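PDB 5I0F: glycoside hydrolase family 31 from Trueperella pyogenes, which degrades cycloalternan, probably as a retaining glycoside hydrolase that works through a covalent glycosyl-enzyme intermediate. Local coordinates for residues A[315-323]-A[619-630]; A[332-341]-A[451-459]. One frame throughout, in Å; residues are numbered along the deposited sequence.

Contact 1 of 2, residues A[315-323]-A[619-630]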
loop_
_atom_site.group_PDB
_atom_site.type_symbol
_atom_site.label_atom_id
_atom_site.label_comp_id
_atom_site.label_asym_id
_atom_site.label_seq_id
_atom_site.Cartn_x
_atom_site.Cartn_y
_atom_site.Cartn_z
ATOM N N ASP A 315 -18.150 -10.687 23.541
ATOM C CA ASP A 315 -18.670 -11.664 24.518
ATOM C C ASP A 315 -18.370 -13.102 24.038
ATOM O O ASP A 315 -18.030 -13.961 24.842
ATOM C CB ASP A 315 -20.175 -11.499 24.772
ATOM C CG ASP A 315 -20.535 -10.184 25.460
ATOM O OD1 ASP A 315 -19.635 -9.463 26.006
ATOM O OD2 ASP A 315 -21.747 -9.856 25.458
ATOM N N ARG A 316 -18.461 -13.349 22.736
ATOM C CA ARG A 316 -18.167 -14.691 22.217
ATOM C C ARG A 316 -16.689 -15.062 22.405
ATOM O O ARG A 316 -16.388 -16.161 22.852
ATOM C CB ARG A 316 -18.625 -14.850 20.776
ATOM C CG ARG A 316 -18.550 -16.274 20.236
ATOM C CD ARG A 316 -19.586 -17.196 20.849
ATOM N NE ARG A 316 -19.521 -18.546 20.285
ATOM C CZ ARG A 316 -20.154 -18.964 19.186
ATOM N NH1 ARG A 316 -19.997 -20.220 18.786
ATOM N NH2 ARG A 316 -20.953 -18.158 18.483
ATOM N N HIS A 317 -15.785 -14.132 22.093
ATOM C CA HIS A 317 -14.362 -14.336 22.391
ATOM C C HIS A 317 -14.159 -14.756 23.864
ATOM O O HIS A 317 -13.472 -15.729 24.162
ATOM C CB HIS A 317 -13.547 -13.091 22.069
ATOM C CG HIS A 317 -13.070 -13.050 20.656
ATOM N ND1 HIS A 317 -12.022 -13.820 20.216
ATOM C CD2 HIS A 317 -13.524 -12.373 19.571
ATOM C CE1 HIS A 317 -11.850 -13.624 18.920
ATOM N NE2 HIS A 317 -12.734 -12.731 18.508
ATOM N N ARG A 318 -14.770 -14.019 24.770
ATOM C CA ARG A 318 -14.625 -14.303 26.191
ATOM C C ARG A 318 -15.216 -15.678 26.533
ATOM O O ARG A 318 -14.580 -16.481 27.225
ATOM C CB ARG A 318 -15.318 -13.194 26.992
ATOM C CG ARG A 318 -15.408 -13.438 28.495
ATOM C CD ARG A 318 -16.607 -12.701 29.084
ATOM N NE ARG A 318 -16.214 -11.487 29.779
ATOM C CZ ARG A 318 -17.013 -10.438 30.033
ATOM N NH1 ARG A 318 -18.288 -10.373 29.611
ATOM N NH2 ARG A 318 -16.510 -9.422 30.714
ATOM N N ASN A 319 -16.423 -15.951 26.049
ATOM C CA ASN A 319 -17.070 -17.240 26.358
ATOM C C ASN A 319 -16.355 -18.423 25.741
ATOM O O ASN A 319 -16.364 -19.504 26.316
ATOM C CB ASN A 319 -18.527 -17.231 25.937
ATOM C CG ASN A 319 -19.358 -16.320 26.800
ATOM O OD1 ASN A 319 -19.087 -16.155 27.993
ATOM N ND2 ASN A 319 -20.367 -15.721 26.215
ATOM N N GLU A 320 -15.731 -18.216 24.582
ATOM C CA GLU A 320 -14.954 -19.276 23.950
ATOM C C GLU A 320 -13.517 -19.417 24.501
ATOM O O GLU A 320 -12.818 -20.333 24.119
ATOM C CB GLU A 320 -14.943 -19.101 22.422
ATOM C CG GLU A 320 -16.312 -19.224 21.746
ATOM C CD GLU A 320 -16.896 -20.635 21.732
ATOM O OE1 GLU A 320 -16.224 -21.604 22.141
ATOM O OE2 GLU A 320 -18.047 -20.777 21.273
ATOM N N GLY A 321 -13.072 -18.520 25.374
ATOM C CA GLY A 321 -11.669 -18.528 25.828
ATOM C C GLY A 321 -10.635 -18.255 24.744
ATOM O O GLY A 321 -9.561 -18.852 24.754
ATOM N N ILE A 322 -10.969 -17.357 23.807
ATOM C CA ILE A 322 -10.075 -16.935 22.729
ATOM C C ILE A 322 -9.896 -15.434 22.947
ATOM O O ILE A 322 -10.698 -14.651 22.465
ATOM C CB ILE A 322 -10.662 -17.284 21.324
ATOM C CG1 ILE A 322 -10.799 -18.806 21.207
ATOM C CG2 ILE A 322 -9.771 -16.774 20.197
ATOM C CD1 ILE A 322 -11.741 -19.284 20.121
ATOM N N PRO A 323 -8.901 -15.046 23.763
ATOM C CA PRO A 323 -8.798 -13.639 24.125
ATOM C C PRO A 323 -8.403 -12.754 22.947
ATOM O O PRO A 323 -7.664 -13.188 22.034
ATOM C CB PRO A 323 -7.714 -13.613 25.218
ATOM C CG PRO A 323 -6.952 -14.891 25.031
ATOM C CD PRO A 323 -7.932 -15.890 24.501
ATOM N N ILE A 619 -12.609 -24.081 16.246
ATOM C CA ILE A 619 -12.713 -23.259 17.464
ATOM C C ILE A 619 -11.626 -23.708 18.465
ATOM O O ILE A 619 -10.891 -22.867 18.978
ATOM C CB ILE A 619 -14.134 -23.249 18.084
ATOM C CG1 ILE A 619 -15.180 -22.819 17.039
ATOM C CG2 ILE A 619 -14.191 -22.266 19.242
ATOM C CD1 ILE A 619 -16.604 -22.866 17.539
ATOM N N ASP A 620 -11.494 -25.018 18.682
ATOM C CA ASP A 620 -10.420 -25.564 19.542
ATOM C C ASP A 620 -9.038 -25.179 19.010
ATOM O O ASP A 620 -8.148 -24.846 19.784
ATOM C CB ASP A 620 -10.494 -27.096 19.661
ATOM C CG ASP A 620 -11.509 -27.581 20.706
ATOM O OD1 ASP A 620 -12.135 -26.794 21.467
ATOM O OD2 ASP A 620 -11.676 -28.818 20.795
ATOM N N LEU A 621 -8.866 -25.205 17.687
ATOM C CA LEU A 621 -7.592 -24.773 17.084
ATOM C C LEU A 621 -7.278 -23.306 17.368
ATOM O O LEU A 621 -6.142 -22.975 17.670
ATOM C CB LEU A 621 -7.578 -25.012 15.573
ATOM C CG LEU A 621 -6.269 -25.550 15.019
ATOM C CD1 LEU A 621 -5.985 -26.967 15.581
ATOM C CD2 LEU A 621 -6.284 -25.580 13.491
ATOM N N ALA A 622 -8.275 -22.435 17.255
ATOM C CA ALA A 622 -8.083 -21.030 17.566
ATOM C C ALA A 622 -7.756 -20.810 19.050
ATOM O O ALA A 622 -6.906 -19.977 19.376
ATOM C CB ALA A 622 -9.295 -20.218 17.163
ATOM N N ARG A 623 -8.408 -21.578 19.936
ATOM C CA ARG A 623 -8.064 -21.570 21.364
ATOM C C ARG A 623 -6.591 -21.915 21.561
ATOM O O ARG A 623 -5.866 -21.184 22.241
ATOM C CB ARG A 623 -8.947 -22.554 22.176
ATOM C CG ARG A 623 -10.240 -21.977 22.737
ATOM C CD ARG A 623 -10.942 -22.936 23.720
ATOM N NE ARG A 623 -11.769 -23.928 23.017
ATOM C CZ ARG A 623 -13.010 -23.731 22.559
ATOM N NH1 ARG A 623 -13.653 -24.721 21.934
ATOM N NH2 ARG A 623 -13.641 -22.577 22.714
ATOM N N HIS A 624 -6.166 -23.028 20.951
ATOM C CA HIS A 624 -4.778 -23.513 21.013
ATOM C C HIS A 624 -3.767 -22.459 20.547
ATOM O O HIS A 624 -2.833 -22.111 21.277
ATOM C CB HIS A 624 -4.660 -24.817 20.192
ATOM C CG HIS A 624 -3.260 -25.243 19.880
ATOM N ND1 HIS A 624 -2.369 -25.657 20.845
ATOM C CD2 HIS A 624 -2.616 -25.366 18.696
ATOM C CE1 HIS A 624 -1.222 -25.986 20.275
ATOM N NE2 HIS A 624 -1.347 -25.825 18.968
ATOM N N TYR A 625 -3.949 -21.946 19.337
ATOM C CA TYR A 625 -3.010 -20.947 18.819
ATOM C C TYR A 625 -3.087 -19.597 19.547
ATOM O O TYR A 625 -2.056 -18.912 19.656
ATOM C CB TYR A 625 -3.142 -20.803 17.299
ATOM C CG TYR A 625 -2.516 -21.984 16.570
ATOM C CD1 TYR A 625 -1.127 -22.234 16.654
ATOM C CD2 TYR A 625 -3.290 -22.843 15.811
ATOM C CE1 TYR A 625 -0.536 -23.302 15.979
ATOM C CE2 TYR A 625 -2.714 -23.923 15.145
ATOM C CZ TYR A 625 -1.345 -24.168 15.251
ATOM O OH TYR A 625 -0.789 -25.241 14.566
ATOM N N THR A 626 -4.254 -19.221 20.071
ATOM C CA THR A 626 -4.331 -17.979 20.851
ATOM C C THR A 626 -3.632 -18.150 22.206
ATOM O O THR A 626 -2.998 -17.207 22.668
ATOM C CB THR A 626 -5.746 -17.359 20.909
ATOM O OG1 THR A 626 -6.242 -17.162 19.573
ATOM C CG2 THR A 626 -5.719 -15.995 21.541
ATOM N N ARG A 627 -3.672 -19.350 22.802
ATOM C CA ARG A 627 -2.836 -19.640 23.968
ATOM C C ARG A 627 -1.348 -19.509 23.619
ATOM O O ARG A 627 -0.587 -18.948 24.399
ATOM C CB ARG A 627 -3.089 -21.058 24.556
ATOM C CG ARG A 627 -4.289 -21.184 25.477
ATOM C CD ARG A 627 -4.382 -22.565 26.153
ATOM N NE ARG A 627 -4.524 -23.686 25.187
ATOM C CZ ARG A 627 -5.674 -24.294 24.825
ATOM N NH1 ARG A 627 -6.858 -23.949 25.350
ATOM N NH2 ARG A 627 -5.639 -25.274 23.929
ATOM N N VAL A 628 -0.940 -20.027 22.454
ATOM C CA VAL A 628 0.428 -19.894 21.995
ATOM C C VAL A 628 0.792 -18.406 21.821
ATOM O O VAL A 628 1.868 -17.936 22.295
ATOM C CB VAL A 628 0.676 -20.703 20.695
ATOM C CG1 VAL A 628 2.052 -20.403 20.119
ATOM C CG2 VAL A 628 0.541 -22.212 20.971
ATOM N N ARG A 629 -0.118 -17.661 21.199
ATOM C CA ARG A 629 0.102 -16.235 20.990
ATOM C C ARG A 629 0.311 -15.502 22.327
ATOM O O ARG A 629 1.245 -14.681 22.461
ATOM C CB ARG A 629 -1.036 -15.618 20.212
ATOM C CG ARG A 629 -0.847 -14.139 19.873
ATOM C CD ARG A 629 0.342 -13.941 18.961
ATOM N NE ARG A 629 0.492 -12.551 18.508
ATOM C CZ ARG A 629 1.362 -12.138 17.590
ATOM N NH1 ARG A 629 2.145 -12.987 16.948
ATOM N NH2 ARG A 629 1.419 -10.851 17.270
ATOM N N GLU A 630 -0.515 -15.837 23.325
ATOM C CA GLU A 630 -0.389 -15.216 24.639
ATOM C C GLU A 630 0.965 -15.544 25.261
ATOM O O GLU A 630 1.630 -14.646 25.770
ATOM C CB GLU A 630 -1.544 -15.620 25.579
ATOM C CG GLU A 630 -2.904 -15.067 25.139
ATOM C CD GLU A 630 -2.980 -13.556 25.240
ATOM O OE1 GLU A 630 -3.120 -13.061 26.370
ATOM O OE2 GLU A 630 -2.902 -12.848 24.194
HETATM O O HOH W 1 -16.967 -24.321 21.367
HETATM O O HOH W 2 -6.908 -19.087 23.813
HETATM O O HOH W 3 -5.082 -12.062 22.412
#
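The Schellman motif that ends helix 307-320 of the TIM barrel meets helix 617-646 where E320 and I322 touch R623. The axes of 315-320 and 619-630 cross nearly at right angles, 84°, with 11.7 Å between them. G321, with positive phi, turns the chain out of the first helix and brings I322 and P323 over the second. R623 carries the polar side. One nitrogen, NH2, gives two bonds: to the carbonyl O of E320 at 2.8 Å, in the carbonyl plane and on a lone pair, and to E320 OE1 at 2.8 Å on its anti lone pair. The guanidinium and carboxylate lie nearly coplanar, 26° apart. The bend at chi3 (-83°) turns the end of R623 toward this helix end. Its NH1 donates to D620 OD1 at 2.6 Å, which limits rotation of the group. On the other oxygen of E320, R316 grips OE2 side-on with NE and NH1. The carboxylate is thus held between two arginines, and the four residues form one salt-bridge network, which probably favours the charged form of E320. Beside this network, I322 CG1 packs against R623 CG at 3.6 Å, while I322 CD1 reaches A622 CB and I619 CG2. I322 CG2 meets T626 OG1, whose hydroxyl is bonded back to A622 O. P323 CD packs on T626 CG2 at 3.7 Å. One water joins G321 O to R623 O; another joins P323 O to E630 OE2, which also pairs with R633. W607 of helix 606-613 covers R316, E320, I322 and I619. Helix 307-320 follows the first barrel strand and helix 617-646 comes after the eighth, so the contact is one between neighbouring outer helices where a (beta/alpha)8 barrel closes.

Contact 2 of 2, residues A[332-341]-A[451-459]. With GLC (alpha-D-glucopyranose), chain C.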
loop_
_atom_site.group_PDB
_atom_site.type_symbol
_atom_site.label_atom_id
_atom_site.label_comp_id
_atom_site.label_asym_id
_atom_site.label_seq_id
_atom_site.Cartn_x
_atom_site.Cartn_y
_atom_site.Cartn_z
ATOM N N TRP A 332 -18.576 2.307 11.864
ATOM C CA TRP A 332 -18.968 2.969 13.103
ATOM C C TRP A 332 -19.692 4.292 12.873
ATOM O O TRP A 332 -20.448 4.750 13.747
ATOM C CB TRP A 332 -17.724 3.239 13.990
ATOM C CG TRP A 332 -16.720 4.158 13.415
ATOM C CD1 TRP A 332 -15.701 3.837 12.578
ATOM C CD2 TRP A 332 -16.658 5.574 13.603
ATOM N NE1 TRP A 332 -15.001 4.968 12.226
ATOM C CE2 TRP A 332 -15.562 6.050 12.843
ATOM C CE3 TRP A 332 -17.415 6.482 14.337
ATOM C CZ2 TRP A 332 -15.192 7.401 12.810
ATOM C CZ3 TRP A 332 -17.047 7.851 14.302
ATOM C CH2 TRP A 332 -15.942 8.279 13.549
ATOM N N SER A 333 -19.420 4.945 11.741
ATOM C CA SER A 333 -19.808 6.345 11.556
ATOM C C SER A 333 -21.103 6.488 10.753
ATOM O O SER A 333 -21.712 5.499 10.329
ATOM C CB SER A 333 -18.677 7.096 10.864
ATOM O OG SER A 333 -18.710 6.870 9.451
ATOM N N ASP A 334 -21.523 7.739 10.575
ATOM C CA ASP A 334 -22.636 8.070 9.704
ATOM C C ASP A 334 -22.420 7.731 8.198
ATOM O O ASP A 334 -23.356 7.870 7.390
ATOM C CB ASP A 334 -23.043 9.549 9.886
ATOM C CG ASP A 334 -21.918 10.544 9.540
ATOM O OD1 ASP A 334 -20.987 10.229 8.775
ATOM O OD2 ASP A 334 -21.982 11.673 10.050
ATOM N N GLU A 335 -21.207 7.316 7.825
ATOM C CA GLU A 335 -20.844 6.949 6.446
ATOM C C GLU A 335 -20.905 8.118 5.452
ATOM O O GLU A 335 -20.916 7.913 4.234
ATOM C CB GLU A 335 -21.678 5.764 5.937
ATOM C CG GLU A 335 -21.456 4.473 6.725
ATOM C CD GLU A 335 -20.057 3.870 6.543
ATOM O OE1 GLU A 335 -19.439 4.040 5.463
ATOM O OE2 GLU A 335 -19.569 3.211 7.501
ATOM N N GLU A 336 -20.852 9.326 5.985
ATOM C CA GLU A 336 -20.828 10.555 5.207
ATOM C C GLU A 336 -19.572 11.371 5.500
ATOM O O GLU A 336 -18.886 11.763 4.574
ATOM C CB GLU A 336 -22.068 11.364 5.505
ATOM C CG GLU A 336 -23.341 10.649 5.045
ATOM C CD GLU A 336 -24.552 11.554 4.947
ATOM O OE1 GLU A 336 -24.436 12.783 5.169
ATOM O OE2 GLU A 336 -25.636 11.030 4.624
ATOM N N GLY A 337 -19.291 11.624 6.786
ATOM C CA GLY A 337 -18.148 12.429 7.221
ATOM C C GLY A 337 -17.053 11.702 7.996
ATOM O O GLY A 337 -15.993 12.284 8.250
ATOM N N PHE A 338 -17.304 10.452 8.390
ATOM C CA PHE A 338 -16.340 9.630 9.160
ATOM C C PHE A 338 -15.774 10.328 10.391
ATOM O O PHE A 338 -14.614 10.172 10.754
ATOM C CB PHE A 338 -15.285 9.047 8.223
ATOM C CG PHE A 338 -15.908 8.279 7.108
ATOM C CD1 PHE A 338 -16.314 6.969 7.310
ATOM C CD2 PHE A 338 -16.222 8.910 5.889
ATOM C CE1 PHE A 338 -16.989 6.270 6.325
ATOM C CE2 PHE A 338 -16.892 8.200 4.882
ATOM C CZ PHE A 338 -17.274 6.882 5.099
ATOM N N THR A 339 -16.657 11.088 11.047
ATOM C CA THR A 339 -16.332 11.866 12.221
ATOM C C THR A 339 -17.291 11.625 13.408
ATOM O O THR A 339 -16.910 11.808 14.559
ATOM C CB THR A 339 -16.338 13.365 11.806
ATOM O OG1 THR A 339 -15.384 13.537 10.740
ATOM C CG2 THR A 339 -15.935 14.206 12.896
ATOM N N ILE A 340 -18.513 11.200 13.108
ATOM C CA ILE A 340 -19.622 11.085 14.057
ATOM C C ILE A 340 -20.198 9.673 13.981
ATOM O O ILE A 340 -20.435 9.182 12.890
ATOM C CB ILE A 340 -20.717 12.097 13.681
ATOM C CG1 ILE A 340 -20.117 13.527 13.714
ATOM C CG2 ILE A 340 -21.943 11.943 14.578
ATOM C CD1 ILE A 340 -21.016 14.603 13.199
ATOM N N PHE A 341 -20.442 9.053 15.142
ATOM C CA PHE A 341 -21.052 7.724 15.211
ATOM C C PHE A 341 -22.458 7.687 14.570
ATOM O O PHE A 341 -23.238 8.648 14.695
ATOM C CB PHE A 341 -21.135 7.229 16.668
ATOM C CG PHE A 341 -19.893 6.520 17.166
ATOM C CD1 PHE A 341 -18.828 7.230 17.706
ATOM C CD2 PHE A 341 -19.790 5.134 17.098
ATOM C CE1 PHE A 341 -17.700 6.588 18.171
ATOM C CE2 PHE A 341 -18.658 4.482 17.563
ATOM C CZ PHE A 341 -17.608 5.211 18.102
ATOM N N GLN A 451 -10.900 17.711 13.779
ATOM C CA GLN A 451 -12.264 17.185 13.594
ATOM C C GLN A 451 -12.497 15.844 14.348
ATOM O O GLN A 451 -13.634 15.531 14.723
ATOM C CB GLN A 451 -12.555 16.995 12.101
ATOM C CG GLN A 451 -12.465 18.252 11.216
ATOM C CD GLN A 451 -13.747 19.080 11.198
ATOM O OE1 GLN A 451 -14.843 18.531 11.027
ATOM N NE2 GLN A 451 -13.617 20.409 11.346
ATOM N N ARG A 452 -11.437 15.057 14.534
ATOM C CA ARG A 452 -11.483 13.742 15.210
ATOM C C ARG A 452 -10.992 13.725 16.639
ATOM O O ARG A 452 -11.003 12.653 17.265
ATOM C CB ARG A 452 -10.596 12.719 14.456
ATOM C CG ARG A 452 -11.163 12.260 13.152
ATOM C CD ARG A 452 -10.695 13.088 11.967
ATOM N NE ARG A 452 -11.439 12.596 10.829
ATOM C CZ ARG A 452 -11.832 13.293 9.776
ATOM N NH1 ARG A 452 -11.526 14.587 9.617
ATOM N NH2 ARG A 452 -12.543 12.667 8.857
ATOM N N ARG A 453 -10.529 14.866 17.154
ATOM C CA ARG A 453 -9.854 14.898 18.448
ATOM C C ARG A 453 -10.750 14.384 19.566
ATOM O O ARG A 453 -10.288 13.645 20.442
ATOM C CB ARG A 453 -9.340 16.318 18.772
ATOM C CG ARG A 453 -8.676 16.460 20.148
ATOM C CD ARG A 453 -8.074 17.849 20.345
ATOM N NE ARG A 453 -6.919 18.017 19.476
ATOM C CZ ARG A 453 -5.710 17.513 19.695
ATOM N NH1 ARG A 453 -5.446 16.784 20.777
ATOM N NH2 ARG A 453 -4.751 17.718 18.801
ATOM N N TYR A 454 -12.028 14.747 19.525
ATOM C CA TYR A 454 -12.988 14.299 20.578
ATOM C C TYR A 454 -13.108 12.769 20.689
ATOM O O TYR A 454 -13.381 12.256 21.774
ATOM C CB TYR A 454 -14.370 14.922 20.405
ATOM C CG TYR A 454 -15.275 14.158 19.474
ATOM C CD1 TYR A 454 -15.241 14.369 18.094
ATOM C CD2 TYR A 454 -16.167 13.209 19.967
ATOM C CE1 TYR A 454 -16.077 13.666 17.252
ATOM C CE2 TYR A 454 -16.990 12.494 19.126
ATOM C CZ TYR A 454 -16.936 12.724 17.771
ATOM O OH TYR A 454 -17.773 12.009 16.953
ATOM N N LEU A 455 -12.892 12.055 19.585
ATOM C CA LEU A 455 -12.907 10.579 19.601
ATOM C C LEU A 455 -11.855 10.034 20.555
ATOM O O LEU A 455 -12.100 9.060 21.255
ATOM C CB LEU A 455 -12.644 9.997 18.203
ATOM C CG LEU A 455 -13.687 10.355 17.154
ATOM C CD1 LEU A 455 -13.165 9.939 15.786
ATOM C CD2 LEU A 455 -15.040 9.705 17.483
ATOM N N VAL A 456 -10.683 10.666 20.555
ATOM C CA VAL A 456 -9.573 10.269 21.398
ATOM C C VAL A 456 -9.728 10.887 22.803
ATOM O O VAL A 456 -9.618 10.177 23.792
ATOM C CB VAL A 456 -8.219 10.642 20.778
ATOM C CG1 VAL A 456 -7.096 10.137 21.642
ATOM C CG2 VAL A 456 -8.060 10.008 19.390
ATOM N N GLU A 457 -9.981 12.189 22.888
ATOM C CA GLU A 457 -9.963 12.884 24.183
ATOM C C GLU A 457 -11.204 12.637 25.027
ATOM O O GLU A 457 -11.081 12.537 26.242
ATOM C CB GLU A 457 -9.724 14.389 24.011
ATOM C CG GLU A 457 -8.335 14.682 23.486
ATOM C CD GLU A 457 -7.962 16.145 23.520
ATOM O OE1 GLU A 457 -8.841 17.025 23.759
ATOM O OE2 GLU A 457 -6.775 16.408 23.284
ATOM N N ASP A 458 -12.377 12.551 24.390
ATOM C CA ASP A 458 -13.654 12.404 25.086
ATOM C C ASP A 458 -14.112 10.939 25.092
ATOM O O ASP A 458 -14.423 10.424 26.153
ATOM C CB ASP A 458 -14.723 13.366 24.514
ATOM C CG ASP A 458 -14.278 14.837 24.560
ATOM O OD1 ASP A 458 -13.401 15.141 25.402
ATOM O OD2 ASP A 458 -14.772 15.703 23.778
ATOM N N LEU A 459 -14.132 10.269 23.948
ATOM C CA LEU A 459 -14.560 8.861 23.891
ATOM C C LEU A 459 -13.479 7.830 24.273
ATOM O O LEU A 459 -13.811 6.691 24.611
ATOM C CB LEU A 459 -15.142 8.546 22.518
ATOM C CG LEU A 459 -16.428 9.288 22.170
ATOM C CD1 LEU A 459 -16.952 8.807 20.814
ATOM C CD2 LEU A 459 -17.491 9.116 23.234
HETATM C C1 GLC C . -15.624 -0.309 3.516
HETATM C C2 GLC C . -16.405 0.279 2.329
HETATM C C3 GLC C . -16.543 1.792 2.445
HETATM C C4 GLC C . -17.073 2.169 3.824
HETATM C C5 GLC C . -16.165 1.586 4.904
HETATM C C6 GLC C . -16.631 1.925 6.317
HETATM O O2 GLC C . -15.754 -0.037 1.091
HETATM O O3 GLC C . -17.411 2.285 1.414
HETATM O O4 GLC C . -17.128 3.599 3.940
HETATM O O5 GLC C . -16.142 0.162 4.763
HETATM O O6 GLC C . -17.897 1.330 6.575
HETATM O O HOH W 4 -14.185 14.029 7.154
HETATM O O HOH W 5 -20.283 10.657 17.772
#
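The backbones of the irregular loop 332-341 and of 451-459 come nearest at T339 and R452, with their CA atoms 6.0 Å apart. Y454 OH gives its proton to T339 O at 2.6 Å, in the carbonyl plane and on a lone pair. With chi1 at 86°, Y454 CG lies between the backbone N and the carbonyl carbon, and this sends the ring and its hydroxyl toward the loop. A water bridges the same OH to F341 N. The methyl branch of T339, CG2, lies 3.2 Å from Q451 O, a tight fit. Its hydroxyl branch, OG1, sits over one face of the R452 guanidinium, 3.5 Å above its plane and offset toward the rim, and bonds instead to G337 O. A water links G337 O to R452 NH2, while R452 NE is held by Q388. The apolar part is built on leucines. L455 CD1 touches W332 CH2 at 3.9 Å, and L455 CD2 approaches F341 CE1. L459 CD1 comes to 3.5 Å from F341 CE1. W332 CE3 covers the centre of one face of the F341 ring. From the same loop, E335 accepts hydrogen bonds from the alpha-D-glucopyranose, OE1 from O4 and OE2 from O6, and F338 CZ lies near O4. A buried hydroxyl bond, two waters and a leucine-aromatic patch thus probably help to hold the loop that carries E335 and F338.

Overall arrangement
Both contacts belong to the family 31 TIM-barrel domain, yet they do not touch: their centres are 31 Å apart and their nearest atoms about 16 Å. Along the chain, both segments of contact 2 fall between 315-323 and 619-630. Contact 1 is only partly buried. Contact 2 is wholly buried and stands behind the glycan pocket, in the loop that follows strand 326-329. The side chain of F338 is about 7 Å from a bound beta-D-glucopyranose. Strand 326-329 begins three residues after P323, so helix 307-320 and the sugar-binding loop precede and follow the same barrel strand in the chain.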